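PexRD2 family secreted RxLR effector peptide, putative (PDB 3ZRG) is a secreted RxLR effector, seen here as its effector domain, that enhances colonisation of Nicotiana benthamiana leaves by Phytophthora infestans and induces weak cell death there. Local coordinates at residues Gly16-Val19 and Asp20-Ala23. Numbering follows the deposited sequence.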
ATOM      1  N   GLY A  16       7.604   2.658  14.970  1.00 12.51           N
ATOM      2  CA  GLY A  16       6.902   3.737  14.283  1.00 13.72           C
ATOM      3  C   GLY A  16       7.052   3.766  12.780  1.00 12.99           C
ATOM      4  O   GLY A  16       6.825   4.808  12.129  1.00 14.76           O
ATOM      5  N   MET A  17       7.384   2.626  12.191  1.00 12.17           N
ATOM      6  CA  MET A  17       7.506   2.552  10.751  0.50 12.02           C
ATOM      7  C   MET A  17       6.125   2.593  10.074  1.00 11.39           C
ATOM      8  O   MET A  17       5.270   1.685  10.246  1.00 10.61           O
ATOM      9  CB  MET A  17       8.271   1.289  10.353  0.50 12.58           C
ATOM     10  CG  MET A  17       8.848   1.344   8.960  0.50 14.75           C
ATOM     11  SD  MET A  17       9.699  -0.189   8.532  0.50 15.18           S
ATOM     12  CE  MET A  17      10.982  -0.316   9.796  0.50 17.28           C
ATOM     13  N   THR A  18       5.874   3.661   9.313  1.00 11.00           N
ATOM     14  CA  THR A  18       4.681   3.701   8.498  1.00 11.14           C
ATOM     15  C   THR A  18       4.797   2.755   7.250  1.00 10.46           C
ATOM     16  O   THR A  18       5.887   2.269   6.919  1.00  9.30           O
ATOM     17  CB  THR A  18       4.371   5.119   7.995  1.00 12.13           C
ATOM     18  OG1 THR A  18       5.450   5.536   7.173  1.00 11.79           O
ATOM     19  CG2 THR A  18       4.140   6.120   9.181  1.00 12.65           C
ATOM     20  N   VAL A  19       3.659   2.513   6.605  1.00 11.75           N
ATOM     21  CA  VAL A  19       3.619   1.703   5.372  1.00 11.80           C
ATOM     22  C   VAL A  19       4.543   2.338   4.311  1.00 11.87           C
ATOM     23  O   VAL A  19       5.406   1.673   3.701  1.00 12.00           O
ATOM     24  CB  VAL A  19       2.193   1.504   4.877  1.00 11.74           C
ATOM     25  CG1 VAL A  19       2.210   0.828   3.523  1.00 14.28           C
ATOM     26  CG2 VAL A  19       1.372   0.679   5.872  1.00 13.66           C
ATOM     27  N   ASP A  20       4.398   3.643   4.143  1.00 12.07           N
ATOM     28  CA  ASP A  20       5.285   4.424   3.262  1.00 13.05           C
ATOM     29  C   ASP A  20       6.756   4.386   3.676  1.00 12.68           C
ATOM     30  O   ASP A  20       7.633   4.236   2.812  1.00 12.64           O
ATOM     31  CB  ASP A  20       4.726   5.834   3.016  1.00 14.56           C
ATOM     32  CG  ASP A  20       4.192   6.484   4.271  1.00 16.46           C
ATOM     33  OD1 ASP A  20       3.145   6.053   4.798  1.00 18.10           O
ATOM     34  OD2 ASP A  20       4.857   7.438   4.716  1.00 21.63           O
ATOM     35  N   ASP A  21       7.062   4.417   4.972  1.00 11.51           N
ATOM     36  CA  ASP A  21       8.426   4.242   5.444  1.00 12.50           C
ATOM     37  C   ASP A  21       8.977   2.861   4.993  1.00 12.07           C
ATOM     38  O   ASP A  21      10.126   2.742   4.539  1.00 13.95           O
ATOM     39  CB  ASP A  21       8.518   4.306   6.974  1.00 11.75           C
ATOM     40  CG  ASP A  21       8.362   5.706   7.568  1.00 16.93           C
ATOM     41  OD1 ASP A  21       8.534   6.760   6.878  1.00 14.80           O
ATOM     42  OD2 ASP A  21       8.100   5.725   8.807  1.00 15.52           O
ATOM     43  N   TYR A  22       8.172   1.822   5.155  1.00 11.79           N
ATOM     44  CA  TYR A  22       8.629   0.471   4.806  1.00 11.37           C
ATOM     45  C   TYR A  22       8.813   0.367   3.273  1.00 11.89           C
ATOM     46  O   TYR A  22       9.801  -0.193   2.808  1.00 11.86           O
ATOM     47  CB  TYR A  22       7.635  -0.576   5.305  1.00 10.55           C
ATOM     48  CG  TYR A  22       8.085  -2.004   5.085  1.00 10.55           C
ATOM     49  CD1 TYR A  22       9.397  -2.386   5.288  1.00 11.53           C
ATOM     50  CD2 TYR A  22       7.158  -2.981   4.744  1.00 11.49           C
ATOM     51  CE1 TYR A  22       9.788  -3.701   5.129  1.00 10.83           C
ATOM     52  CE2 TYR A  22       7.545  -4.292   4.554  1.00 12.21           C
ATOM     53  CZ  TYR A  22       8.840  -4.646   4.768  1.00 11.82           C
ATOM     54  OH  TYR A  22       9.253  -5.937   4.587  1.00 15.44           O
ATOM     55  N   ALA A  23       7.944   1.011   2.505  1.00 11.38           N
ATOM     56  CA  ALA A  23       8.116   1.028   1.039  1.00 11.48           C
ATOM     57  C   ALA A  23       9.480   1.685   0.671  1.00 12.92           C
ATOM     58  O   ALA A  23      10.212   1.237  -0.236  1.00 13.08           O
ATOM     59  CB  ALA A  23       6.913   1.767   0.391  1.00 11.20           C
TER
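Thr-18 and Asp-21 exchange hydrogen bonds at the start of helix 19-25, each side chain taking the other's backbone N-H. Thr-18 OG1 lies between its own backbone N and carbonyl carbon (chi1 62°), which turns the hydroxyl over the first turn to accept from Asp-21 N at 2.9 Å. In return Thr-18 N donates to Asp-21 OD2 at 3.1 Å; the bond is nearly straight, yet the donor stands above the carboxylate plane. Thr-18 OG1 also gives a weak hydrogen bond to Asp-20 OD2, 3.2 Å away. Both acids thus lie at the helix N-terminus, where the dipole would tend to stabilise their negative charge. The regular helical bonding begins here, with Tyr-22 N bound to Thr-18 O and Ala-23 N to Val-19 O, both at 2.9 Å. Val-19, buried, packs on Leu-54 of helix 49-63 and on Val-19 of the second subunit. Just before the cap, Met-17 reaches forward over the first turn: its CG rests 3.6 Å from Asp-21 CB, and its SD approaches the Tyr-22 ring obliquely, 4.9 Å from the ring centroid, a Met-aromatic contact. Tyr-22 also meets the ring of Tyr-57, whose OH hydrogen-bonds to Met-17 O. Gly-16, at positive phi, closes helix 6-14 in a Schellman motif. The chain thus passes within a few residues from a Schellman motif to a Thr-Asp capping box, a classic helix N-terminal motif, in this all-helical WY-like effector domain.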